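Local coordinates for protein telomeric DNA-binding factor trf1 (Schizosaccharomyces pombe, PDB 6K5S) that probably binds telomeric DNA repeats, its helical domain pairing with a second copy of the same protein, at residues V49-M52 with F53-V56; P11-G14 with N15-I19; R189-R192 with L193-S197; Y136-A139 with M140-E144; P156-M159 with A160-L164. All coordinates share one frame; numbering follows the deposited sequence.

Contact 1 of 5, residues V49-M52 with F53-V56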
loop_
_atom_site.group_PDB
_atom_site.type_symbol
_atom_site.label_atom_id
_atom_site.label_comp_id
_atom_site.label_asym_id
_atom_site.label_seq_id
_atom_site.Cartn_x
_atom_site.Cartn_y
_atom_site.Cartn_z
ATOM N N VAL A 49 6.865 -4.490 3.727
ATOM C CA VAL A 49 5.887 -3.606 4.367
ATOM C C VAL A 49 6.471 -2.208 4.546
ATOM O O VAL A 49 5.815 -1.202 4.239
ATOM C CB VAL A 49 5.425 -4.204 5.707
ATOM C CG1 VAL A 49 4.655 -3.176 6.509
ATOM C CG2 VAL A 49 4.555 -5.437 5.432
ATOM N N MET A 50 7.715 -2.116 5.026
ATOM C CA MET A 50 8.317 -0.794 5.234
ATOM C C MET A 50 8.510 -0.043 3.926
ATOM O O MET A 50 8.364 1.187 3.884
ATOM C CB MET A 50 9.655 -0.900 5.966
ATOM C CG MET A 50 9.490 -1.119 7.473
ATOM S SD MET A 50 8.543 0.122 8.419
ATOM C CE MET A 50 9.243 1.648 7.795
ATOM N N ASN A 51 8.865 -0.757 2.853
ATOM C CA ASN A 51 9.026 -0.106 1.554
ATOM C C ASN A 51 7.703 0.444 1.042
ATOM O O ASN A 51 7.657 1.537 0.460
ATOM C CB ASN A 51 9.616 -1.080 0.536
ATOM C CG ASN A 51 11.097 -1.333 0.768
ATOM O OD1 ASN A 51 11.755 -0.584 1.491
ATOM N ND2 ASN A 51 11.626 -2.384 0.148
ATOM N N MET A 52 6.614 -0.299 1.234
ATOM C CA MET A 52 5.317 0.247 0.848
ATOM C C MET A 52 4.945 1.406 1.762
ATOM O O MET A 52 4.397 2.412 1.296
ATOM C CB MET A 52 4.234 -0.839 0.866
ATOM C CG MET A 52 4.207 -1.759 -0.412
ATOM S SD MET A 52 2.988 -3.120 -0.290
ATOM C CE MET A 52 3.636 -3.922 1.137
ATOM N N PHE A 53 5.273 1.298 3.050
ATOM C CA PHE A 53 4.907 2.349 3.992
ATOM C C PHE A 53 5.627 3.650 3.655
ATOM O O PHE A 53 5.011 4.716 3.608
ATOM C CB PHE A 53 5.203 1.926 5.425
ATOM C CG PHE A 53 4.693 2.899 6.463
ATOM C CD1 PHE A 53 3.325 3.101 6.630
ATOM C CD2 PHE A 53 5.570 3.612 7.260
ATOM C CE1 PHE A 53 2.854 3.991 7.590
ATOM C CE2 PHE A 53 5.112 4.506 8.204
ATOM C CZ PHE A 53 3.739 4.694 8.369
ATOM N N ARG A 54 6.925 3.567 3.365
ATOM C CA ARG A 54 7.661 4.750 2.939
ATOM C C ARG A 54 7.011 5.427 1.730
ATOM O O ARG A 54 6.911 6.659 1.680
ATOM C CB ARG A 54 9.113 4.373 2.638
ATOM C CG ARG A 54 10.013 4.327 3.844
ATOM C CD ARG A 54 11.454 3.839 3.479
ATOM N NE ARG A 54 12.007 3.089 4.600
ATOM C CZ ARG A 54 12.308 1.787 4.613
ATOM N NH1 ARG A 54 12.171 1.028 3.528
ATOM N NH2 ARG A 54 12.779 1.249 5.730
ATOM N N MET A 55 6.553 4.644 0.751
ATOM C CA MET A 55 5.904 5.230 -0.421
ATOM C C MET A 55 4.590 5.904 -0.049
ATOM O O MET A 55 4.310 7.015 -0.510
ATOM C CB MET A 55 5.644 4.170 -1.502
ATOM C CG MET A 55 6.882 3.540 -2.151
ATOM S SD MET A 55 6.321 2.621 -3.608
ATOM C CE MET A 55 5.381 3.968 -4.345
ATOM N N VAL A 56 3.759 5.244 0.769
ATOM C CA VAL A 56 2.465 5.838 1.105
ATOM C C VAL A 56 2.663 7.059 2.000
ATOM O O VAL A 56 1.977 8.069 1.834
ATOM C CB VAL A 56 1.515 4.801 1.737
ATOM C CG1 VAL A 56 1.941 4.415 3.100
ATOM C CG2 VAL A 56 0.076 5.353 1.814
#
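Val49 and Phe53, like Met50 and Arg54, are joined by regular i to i+4 backbone bonds of helix 41-60, the straightest being Arg54 N to Met50 O at 2.8 Å and 169°; Met55 N to Asn51 O is weak. Met50 touches both Phe53 and Arg54. Its chain bends at chi2 and chi3, bringing CE back to 4.2 Å from Phe53 CD2, an oblique approach to the ring, while the two side chains run alongside each other. Its CB lies over one face of the Arg54 guanidinium, 3.8 Å from NH2. At the edge of that group, in its plane, Asn51 OD1 comes within 2.6 Å of Arg54 NH1, but the N-H points poorly at it and the pair is no hydrogen bond. The amide and guanidinium planes are 56° apart. Arg54 NH2 instead bonds the carbonyl of Ala97, which tethers the far end of the chain to a neighbouring loop. Phe53 packs on Ser17 and Ile20 of helix 10-24, whereas Met52, Met55 and Val56 face the second subunit, Met55 meeting its own counterpart there. A helix shared in this way between its own bundle and a partner subunit is consistent with the dimerising helical domain of TRF proteins.

Contact 2 of 5, residues P11-G14 with N15-I19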
loop_
_atom_site.group_PDB
_atom_site.type_symbol
_atom_site.label_atom_id
_atom_site.label_comp_id
_atom_site.label_asym_id
_atom_site.label_seq_id
_atom_site.Cartn_x
_atom_site.Cartn_y
_atom_site.Cartn_z
ATOM N N PRO A 11 -7.290 3.565 3.550
ATOM C CA PRO A 11 -7.210 2.138 3.953
ATOM C C PRO A 11 -5.804 1.544 3.886
ATOM O O PRO A 11 -5.435 0.748 4.758
ATOM C CB PRO A 11 -8.178 1.460 2.978
ATOM C CG PRO A 11 -9.214 2.522 2.709
ATOM C CD PRO A 11 -8.402 3.797 2.606
ATOM N N THR A 12 -5.001 1.918 2.896
ATOM C CA THR A 12 -3.624 1.426 2.811
ATOM C C THR A 12 -2.763 2.008 3.932
ATOM O O THR A 12 -2.039 1.278 4.625
ATOM C CB THR A 12 -3.017 1.787 1.443
ATOM O OG1 THR A 12 -3.646 1.030 0.393
ATOM C CG2 THR A 12 -1.513 1.518 1.436
ATOM N N LEU A 13 -2.817 3.337 4.108
ATOM C CA LEU A 13 -2.134 3.976 5.219
ATOM C C LEU A 13 -2.463 3.266 6.525
ATOM O O LEU A 13 -1.567 2.928 7.294
ATOM C CB LEU A 13 -2.523 5.463 5.308
ATOM C CG LEU A 13 -1.739 6.238 6.381
ATOM C CD1 LEU A 13 -0.244 6.220 6.074
ATOM C CD2 LEU A 13 -2.222 7.696 6.468
ATOM N N GLY A 14 -3.752 3.007 6.765
ATOM C CA GLY A 14 -4.152 2.342 7.995
ATOM C C GLY A 14 -3.651 0.912 8.099
ATOM O O GLY A 14 -3.173 0.486 9.158
ATOM N N ASN A 15 -3.758 0.143 7.008
ATOM C CA ASN A 15 -3.349 -1.259 7.054
ATOM C C ASN A 15 -1.842 -1.385 7.304
ATOM O O ASN A 15 -1.393 -2.148 8.171
ATOM C CB ASN A 15 -3.747 -1.921 5.740
ATOM C CG ASN A 15 -3.412 -3.394 5.686
ATOM O OD1 ASN A 15 -3.672 -4.165 6.621
ATOM N ND2 ASN A 15 -2.899 -3.812 4.552
ATOM N N LEU A 16 -1.048 -0.620 6.571
ATOM C CA LEU A 16 0.400 -0.695 6.743
ATOM C C LEU A 16 0.808 -0.206 8.120
ATOM O O LEU A 16 1.735 -0.753 8.722
ATOM C CB LEU A 16 1.110 0.111 5.639
ATOM C CG LEU A 16 0.879 -0.368 4.197
ATOM C CD1 LEU A 16 1.497 0.616 3.168
ATOM C CD2 LEU A 16 1.461 -1.745 4.010
ATOM N N SER A 17 0.134 0.833 8.631
ATOM C CA SER A 17 0.464 1.345 9.955
ATOM C C SER A 17 0.182 0.292 11.007
ATOM O O SER A 17 0.985 0.084 11.917
ATOM C CB SER A 17 -0.349 2.612 10.254
ATOM O OG SER A 17 -0.075 3.658 9.319
ATOM N N ASN A 18 -0.961 -0.380 10.881
ATOM C CA ASN A 18 -1.335 -1.433 11.822
ATOM C C ASN A 18 -0.316 -2.575 11.804
ATOM O O ASN A 18 0.082 -3.082 12.858
ATOM C CB ASN A 18 -2.736 -1.949 11.483
ATOM C CG ASN A 18 -3.866 -0.933 11.820
ATOM O OD1 ASN A 18 -3.711 -0.042 12.653
ATOM N ND2 ASN A 18 -5.021 -1.125 11.201
ATOM N N ILE A 19 0.119 -2.991 10.624
ATOM C CA ILE A 19 1.098 -4.072 10.553
ATOM C C ILE A 19 2.400 -3.654 11.237
ATOM O O ILE A 19 2.987 -4.408 12.022
ATOM C CB ILE A 19 1.319 -4.491 9.090
ATOM C CG1 ILE A 19 0.043 -5.148 8.537
ATOM C CG2 ILE A 19 2.526 -5.392 8.969
ATOM C CD1 ILE A 19 0.043 -5.326 7.006
#
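Ser17 turns its hydroxyl back onto the preceding turn of helix 10-24: with OG anti to the carbonyl carbon and beside the backbone N (chi1 -61°), it donates to Leu13 O at 2.6 Å. The amide of the same residue, Ser17 N, reaches Leu13 O at 3.0 Å from the opposite face of the carbonyl plane, so two bonds grip one oxygen. Leu13 sends CD1 only to 4.1 Å from Ser17 OG and otherwise packs on helices 41-60 and 76-94. One residue earlier, Thr12 and Leu16 lie side by side pointing the same way. The methyl CG2 of Thr12 meets Leu16 CD1 at 3.6 Å, while the hydroxyl of Thr12 branches off toward Asn15 of the second subunit. Asn18 keeps its CB 3.4 Å from Gly14 O, and its OD1 is weakly bonded to Arg84. With an alanine in place of Ser17, Leu13 O would probably keep its backbone bond but lose its second donor, leaving a small gap against Phe53 and Ala88. Chemically, the buried serine hydroxyl is satisfied within its own helix and can therefore sit among apolar neighbours, whereas the threonine hydroxyl faces Asn15 of the second subunit.

Contact 3 of 5, residues R189-R192 with L193-S197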
loop_
_atom_site.group_PDB
_atom_site.type_symbol
_atom_site.label_atom_id
_atom_site.label_comp_id
_atom_site.label_asym_id
_atom_site.label_seq_id
_atom_site.Cartn_x
_atom_site.Cartn_y
_atom_site.Cartn_z
ATOM N N ARG A 189 15.215 16.094 36.115
ATOM C CA ARG A 189 16.016 15.297 35.191
ATOM C C ARG A 189 17.054 16.159 34.479
ATOM O O ARG A 189 18.198 15.726 34.271
ATOM C CB ARG A 189 15.100 14.586 34.184
ATOM C CG ARG A 189 15.840 13.838 33.092
ATOM C CD ARG A 189 16.657 12.693 33.678
ATOM N NE ARG A 189 15.818 11.748 34.419
ATOM C CZ ARG A 189 15.230 10.683 33.883
ATOM N NH1 ARG A 189 15.357 10.417 32.584
ATOM N NH2 ARG A 189 14.494 9.883 34.643
ATOM N N LYS A 190 16.685 17.394 34.128
ATOM C CA LYS A 190 17.648 18.304 33.512
ATOM C C LYS A 190 18.846 18.535 34.430
ATOM O O LYS A 190 20.001 18.440 34.000
ATOM C CB LYS A 190 16.960 19.624 33.164
ATOM C CG LYS A 190 17.752 20.545 32.261
ATOM C CD LYS A 190 17.124 21.931 32.239
ATOM C CE LYS A 190 17.692 22.762 31.109
ATOM N NZ LYS A 190 17.285 24.193 31.209
ATOM N N GLU A 191 18.583 18.809 35.709
ATOM C CA GLU A 191 19.664 19.053 36.656
ATOM C C GLU A 191 20.538 17.817 36.817
ATOM O O GLU A 191 21.771 17.907 36.768
ATOM C CB GLU A 191 19.080 19.489 38.004
ATOM C CG GLU A 191 20.034 19.319 39.194
ATOM C CD GLU A 191 19.696 20.255 40.347
ATOM O OE1 GLU A 191 18.543 20.742 40.392
ATOM O OE2 GLU A 191 20.579 20.504 41.202
ATOM N N ARG A 192 19.923 16.645 37.017
ATOM C CA ARG A 192 20.715 15.423 37.120
ATOM C C ARG A 192 21.579 15.225 35.882
ATOM O O ARG A 192 22.748 14.825 35.982
ATOM C CB ARG A 192 19.809 14.211 37.339
ATOM C CG ARG A 192 20.510 12.890 37.054
ATOM C CD ARG A 192 19.890 11.727 37.795
ATOM N NE ARG A 192 20.419 11.624 39.148
ATOM C CZ ARG A 192 19.804 12.122 40.211
ATOM N NH1 ARG A 192 20.344 11.993 41.411
ATOM N NH2 ARG A 192 18.643 12.752 40.061
ATOM N N LEU A 193 21.032 15.529 34.703
ATOM C CA LEU A 193 21.794 15.322 33.481
ATOM C C LEU A 193 22.948 16.312 33.383
ATOM O O LEU A 193 24.053 15.942 32.965
ATOM C CB LEU A 193 20.866 15.433 32.263
ATOM C CG LEU A 193 19.933 14.234 32.047
ATOM C CD1 LEU A 193 18.982 14.517 30.905
ATOM C CD2 LEU A 193 20.676 12.926 31.804
ATOM N N ALA A 194 22.715 17.573 33.768
ATOM C CA ALA A 194 23.754 18.583 33.605
ATOM C C ALA A 194 24.908 18.343 34.575
ATOM O O ALA A 194 26.077 18.490 34.205
ATOM C CB ALA A 194 23.166 19.980 33.797
ATOM N N ASN A 195 24.596 17.946 35.801
ATOM C CA ASN A 195 25.580 17.738 36.860
ATOM C C ASN A 195 26.163 16.329 36.900
ATOM O O ASN A 195 27.009 16.057 37.759
ATOM C CB ASN A 195 24.952 18.043 38.220
ATOM C CG ASN A 195 24.459 19.465 38.321
ATOM O OD1 ASN A 195 23.360 19.722 38.814
ATOM N ND2 ASN A 195 25.267 20.397 37.846
ATOM N N PHE A 196 25.741 15.428 36.013
ATOM C CA PHE A 196 26.271 14.071 36.050
ATOM C C PHE A 196 27.709 14.031 35.555
ATOM O O PHE A 196 28.102 14.769 34.652
ATOM C CB PHE A 196 25.443 13.109 35.202
ATOM C CG PHE A 196 25.822 11.664 35.410
ATOM C CD1 PHE A 196 25.241 10.928 36.427
ATOM C CD2 PHE A 196 26.781 11.058 34.612
ATOM C CE1 PHE A 196 25.585 9.606 36.632
ATOM C CE2 PHE A 196 27.129 9.739 34.815
ATOM C CZ PHE A 196 26.532 9.011 35.825
ATOM N N SER A 197 28.490 13.134 36.145
ATOM C CA SER A 197 29.869 12.988 35.754
ATOM C C SER A 197 30.240 11.542 36.040
ATOM O O SER A 197 29.919 11.046 37.130
ATOM C CB SER A 197 30.793 13.929 36.523
ATOM O OG SER A 197 32.151 13.661 36.222
#
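Glu191 and Asn195 set a carboxylate against an amide, their planes 73° apart and neither stacked on the other. The amide oxygen, Asn195 OD1, rests against the aliphatic part of the glutamate, 3.4 Å from Glu191 CG, and keeps 3.7 Å from Glu191 OE2; both oxygens are acceptors, so no bond joins these side chains. Phe196 CB touches Arg192 O at 3.3 Å, and the phenylalanine side chain packs on Leu202 and Val205. The guanidinium of Arg189 leads away to a salt bridge with Glu130 and a hydrogen bond to Thr133, both on helix 122-141. Its stem bends at chi2 and chi3 (64° and 58°), which lays Arg189 CG 3.9 Å from Leu193 CD1 and CD 4.0 Å from Leu193 CG. Leu193, the buried member, also meets Tyr136 and Leu151. Lys190, stretched out, gives its NZ to Asn152. Leu193 N to Arg189 O and Asn195 N to Glu191 O, 2.9 and 3.0 Å, hold the turns. This is the C-terminal part of a long amphipathic helix: Leu193 and the stem of Arg189 pack inward while Glu191 and Asn195 lie exposed, as in the all-helical bundle of TRF-family domains.

Contact 4 of 5, residues Y136-A139 with M140-E144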
loop_
_atom_site.group_PDB
_atom_site.type_symbol
_atom_site.label_atom_id
_atom_site.label_comp_id
_atom_site.label_asym_id
_atom_site.label_seq_id
_atom_site.Cartn_x
_atom_site.Cartn_y
_atom_site.Cartn_z
ATOM N N TYR A 136 19.110 13.852 24.441
ATOM C CA TYR A 136 20.284 14.500 24.998
ATOM C C TYR A 136 21.515 13.613 24.846
ATOM O O TYR A 136 22.572 14.075 24.399
ATOM C CB TYR A 136 20.032 14.865 26.473
ATOM C CG TYR A 136 21.277 15.328 27.209
ATOM C CD1 TYR A 136 21.866 16.562 26.905
ATOM C CD2 TYR A 136 21.871 14.537 28.201
ATOM C CE1 TYR A 136 23.017 17.001 27.570
ATOM C CE2 TYR A 136 23.025 14.958 28.865
ATOM C CZ TYR A 136 23.584 16.211 28.550
ATOM O OH TYR A 136 24.714 16.662 29.198
ATOM N N ILE A 137 21.383 12.329 25.188
ATOM C CA ILE A 137 22.520 11.412 25.146
ATOM C C ILE A 137 23.007 11.233 23.718
ATOM O O ILE A 137 24.214 11.244 23.450
ATOM C CB ILE A 137 22.128 10.070 25.784
ATOM C CG1 ILE A 137 21.997 10.259 27.302
ATOM C CG2 ILE A 137 23.143 8.986 25.403
ATOM C CD1 ILE A 137 21.253 9.110 28.002
ATOM N N SER A 138 22.084 11.092 22.775
ATOM C CA SER A 138 22.492 10.988 21.373
ATOM C C SER A 138 23.139 12.283 20.885
ATOM O O SER A 138 24.166 12.250 20.197
ATOM C CB SER A 138 21.290 10.633 20.493
ATOM O OG SER A 138 21.659 10.677 19.114
ATOM N N ALA A 139 22.551 13.431 21.226
ATOM C CA ALA A 139 23.104 14.692 20.743
ATOM C C ALA A 139 24.515 14.894 21.279
ATOM O O ALA A 139 25.408 15.332 20.540
ATOM C CB ALA A 139 22.194 15.844 21.137
ATOM N N MET A 140 24.742 14.522 22.553
ATOM C CA MET A 140 26.075 14.620 23.148
ATOM C C MET A 140 27.077 13.755 22.407
ATOM O O MET A 140 28.257 14.115 22.304
ATOM C CB MET A 140 26.041 14.217 24.633
ATOM C CG MET A 140 25.651 15.352 25.591
ATOM S SD MET A 140 26.783 16.767 25.726
ATOM C CE MET A 140 26.430 17.896 24.452
ATOM N N ALA A 141 26.642 12.606 21.898
ATOM C CA ALA A 141 27.559 11.703 21.206
ATOM C C ALA A 141 28.097 12.276 19.900
ATOM O O ALA A 141 29.100 11.765 19.397
ATOM C CB ALA A 141 26.876 10.353 20.907
ATOM N N GLN A 142 27.450 13.283 19.316
ATOM C CA GLN A 142 27.961 13.884 18.082
ATOM C C GLN A 142 29.031 14.941 18.335
ATOM O O GLN A 142 29.654 15.424 17.366
ATOM C CB GLN A 142 26.812 14.498 17.270
ATOM C CG GLN A 142 25.591 13.582 17.098
ATOM C CD GLN A 142 25.976 12.137 16.771
ATOM O OE1 GLN A 142 26.777 11.886 15.866
ATOM N NE2 GLN A 142 25.377 11.181 17.487
ATOM N N ALA A 143 29.239 15.322 19.601
ATOM C CA ALA A 143 30.262 16.302 19.993
ATOM C C ALA A 143 30.126 17.572 19.165
ATOM O O ALA A 143 31.111 18.186 18.738
ATOM C CB ALA A 143 31.670 15.711 19.884
ATOM N N GLU A 144 28.880 17.970 18.946
ATOM C CA GLU A 144 28.531 19.080 18.079
ATOM C C GLU A 144 28.337 20.397 18.826
ATOM O O GLU A 144 28.809 21.445 18.367
ATOM C CB GLU A 144 27.262 18.713 17.314
ATOM C CG GLU A 144 27.061 19.473 16.036
ATOM C CD GLU A 144 25.624 19.391 15.531
ATOM O OE1 GLU A 144 24.743 20.042 16.133
ATOM O OE2 GLU A 144 25.373 18.682 14.531
#
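Tyr136 and Met140 meet because their first torsions send both side chains to one flank of helix 122-141: Tyr136 CG is anti to the backbone N (chi1 170°), Met140 CG is anti to the carbonyl carbon, and the methionine then bends at chi2 (-65°) and chi3. Met140 CG thereby sits over one face of the ring, displaced toward its rim and 3.7 Å from Tyr136 CE1, in a CH-pi contact. The sulfur follows obliquely, Met140 SD lying 5.0 Å from the centroid of the Tyr136 ring, a Met-aromatic pair. Beyond the ring, Tyr136 OH is bonded to Gln199, and Ile150 of helix 147-154 packs on Met140. Where the helix runs out, Gln142 bends back over the preceding turn, and its NE2 donates to Ser138 O at 3.2 Å and 155°, slightly out of its own amide plane. Ser138 O also takes a weak bond from Ala141 N, while Gln142 N bonds Ala139 O at 3.1 Å, from above the carbonyl plane, a sign of the tightening turn. Ala143 then leaves helical geometry with positive phi. The arrangement is that of a helix C-terminus: a Met-aromatic i to i+4 pair on the inner flank, a side-chain amide serving a late carbonyl, and a left-handed residue turning the chain away.

Contact 5 of 5, residues P156-M159 with A160-L164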
loop_
_atom_site.group_PDB
_atom_site.type_symbol
_atom_site.label_atom_id
_atom_site.label_comp_id
_atom_site.label_asym_id
_atom_site.label_seq_id
_atom_site.Cartn_x
_atom_site.Cartn_y
_atom_site.Cartn_z
ATOM N N PRO A 156 13.065 22.858 28.195
ATOM C CA PRO A 156 13.049 24.316 28.076
ATOM C C PRO A 156 12.323 24.961 29.248
ATOM O O PRO A 156 11.608 24.313 30.009
ATOM C CB PRO A 156 12.310 24.550 26.755
ATOM C CG PRO A 156 11.394 23.369 26.623
ATOM C CD PRO A 156 12.017 22.219 27.370
ATOM N N SER A 157 12.529 26.274 29.378
ATOM C CA SER A 157 11.891 27.030 30.449
ATOM C C SER A 157 10.414 27.314 30.181
ATOM O O SER A 157 9.674 27.591 31.132
ATOM C CB SER A 157 12.636 28.350 30.676
ATOM O OG SER A 157 12.486 29.210 29.556
ATOM N N ASP A 158 9.969 27.244 28.925
ATOM C CA ASP A 158 8.587 27.542 28.561
ATOM C C ASP A 158 7.692 26.299 28.523
ATOM O O ASP A 158 6.688 26.287 27.796
ATOM C CB ASP A 158 8.546 28.274 27.214
ATOM C CG ASP A 158 8.988 27.392 26.040
ATOM O OD1 ASP A 158 9.507 26.285 26.277
ATOM O OD2 ASP A 158 8.810 27.801 24.868
ATOM N N MET A 159 8.028 25.246 29.276
ATOM C CA MET A 159 7.248 24.011 29.185
ATOM C C MET A 159 5.796 24.260 29.578
ATOM O O MET A 159 4.878 23.677 28.988
ATOM C CB MET A 159 7.864 22.916 30.060
ATOM C CG MET A 159 8.922 22.038 29.367
ATOM S SD MET A 159 9.303 20.478 30.225
ATOM C CE MET A 159 7.771 19.646 29.941
ATOM N N ALA A 160 5.569 25.145 30.555
ATOM C CA ALA A 160 4.213 25.422 31.018
ATOM C C ALA A 160 3.414 26.181 29.970
ATOM O O ALA A 160 2.250 25.859 29.710
ATOM C CB ALA A 160 4.252 26.215 32.324
ATOM N N HIS A 161 4.014 27.213 29.372
ATOM C CA HIS A 161 3.331 27.912 28.290
ATOM C C HIS A 161 3.075 26.984 27.113
ATOM O O HIS A 161 2.055 27.116 26.428
ATOM C CB HIS A 161 4.138 29.121 27.834
ATOM C CG HIS A 161 3.450 29.929 26.778
ATOM N ND1 HIS A 161 4.090 30.369 25.639
ATOM C CD2 HIS A 161 2.171 30.361 26.684
ATOM C CE1 HIS A 161 3.234 31.043 24.891
ATOM N NE2 HIS A 161 2.063 31.052 25.502
ATOM N N ARG A 162 3.980 26.034 26.870
ATOM C CA ARG A 162 3.743 25.074 25.801
ATOM C C ARG A 162 2.531 24.201 26.101
ATOM O O ARG A 162 1.724 23.927 25.204
ATOM C CB ARG A 162 4.990 24.223 25.570
ATOM C CG ARG A 162 5.988 24.870 24.645
ATOM C CD ARG A 162 6.928 23.837 24.061
ATOM N NE ARG A 162 8.323 24.234 24.220
ATOM C CZ ARG A 162 9.093 24.632 23.216
ATOM N NH1 ARG A 162 8.585 24.687 21.990
ATOM N NH2 ARG A 162 10.359 24.974 23.435
ATOM N N PHE A 163 2.380 23.757 27.357
ATOM C CA PHE A 163 1.222 22.932 27.705
ATOM C C PHE A 163 -0.080 23.703 27.529
ATOM O O PHE A 163 -1.083 23.148 27.065
ATOM C CB PHE A 163 1.316 22.429 29.145
ATOM C CG PHE A 163 2.235 21.264 29.334
ATOM C CD1 PHE A 163 2.291 20.244 28.401
ATOM C CD2 PHE A 163 3.046 21.189 30.452
ATOM C CE1 PHE A 163 3.138 19.171 28.574
ATOM C CE2 PHE A 163 3.891 20.113 30.645
ATOM C CZ PHE A 163 3.943 19.099 29.703
ATOM N N LEU A 164 -0.097 24.975 27.933
ATOM C CA LEU A 164 -1.308 25.780 27.789
ATOM C C LEU A 164 -1.629 26.002 26.316
ATOM O O LEU A 164 -2.765 25.785 25.872
ATOM C CB LEU A 164 -1.145 27.115 28.531
ATOM C CG LEU A 164 -1.091 26.994 30.061
ATOM C CD1 LEU A 164 -0.688 28.288 30.773
ATOM C CD2 LEU A 164 -2.420 26.521 30.604
#
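Arg162 leaves the backbone over the carbonyls of the turn before it. Its CB stands 3.5 Å from Met159 O, and CG, placed beside the backbone N and anti to the carbonyl carbon (chi1 -85°), is as near to Asp158 O, which also accepts the Arg162 amide. CD passes 4.2 Å from Asp158 OD1. At NE the guanidinium begins: Arg162 NE meets Asp158 OD1 at 3.1 Å in a salt bridge whose hydrogen bond, bent to 121°, is weak. The carboxylate does not lie end-on to the guanidinium but stands across it, the planes 81° apart, with Asp158 OD2 over one face and set toward the rim. At the far end Arg162 NH2 has Asp158 OD1 at 3.2 Å and, at the edge of the group, Pro156 CG at 3.7 Å. This is the start of helix 159-166: Asp158 occupies the N-cap position, yet its side chain makes no capping bond and turns to the arginine instead. An alanine here removes the carboxylate, and the guanidinium, without its salt-bridge partner, would probably be freer to swing away from Pro156. On the other flank Met159 and Phe163 run alongside each other, the bend at chi3 bringing Met159 CE to 3.9 Å from Phe163 CZ. Both pack against helix 177-195, Met159 on Cys186 and Phe163 on Ile183.

In the fold
Along the chain the order is contact 2, 1, 4, 5, 3, all in the helical domain of this TRF-family protein; contacts 1 and 2 lie within helices, 3 and 4 run over helix ends, and 5 opens a helix. Contacts 1 and 2, on helices 41-60 and 10-24, have centres 10 Å apart and touch through Phe53 with Ser17 and Val56 with Leu16; both face the second subunit. Contacts 3, 4 and 5 belong to the later helices. Contact 3 lies 14 Å from contact 4, centre to centre, touching through Leu193 and Tyr136, and 20 Å from contact 5. The centres of contacts 1 and 3 are 39 Å apart. Contacts 1 and 2, at the subunit interface, lie across the chain's centre from contacts 3 and 5.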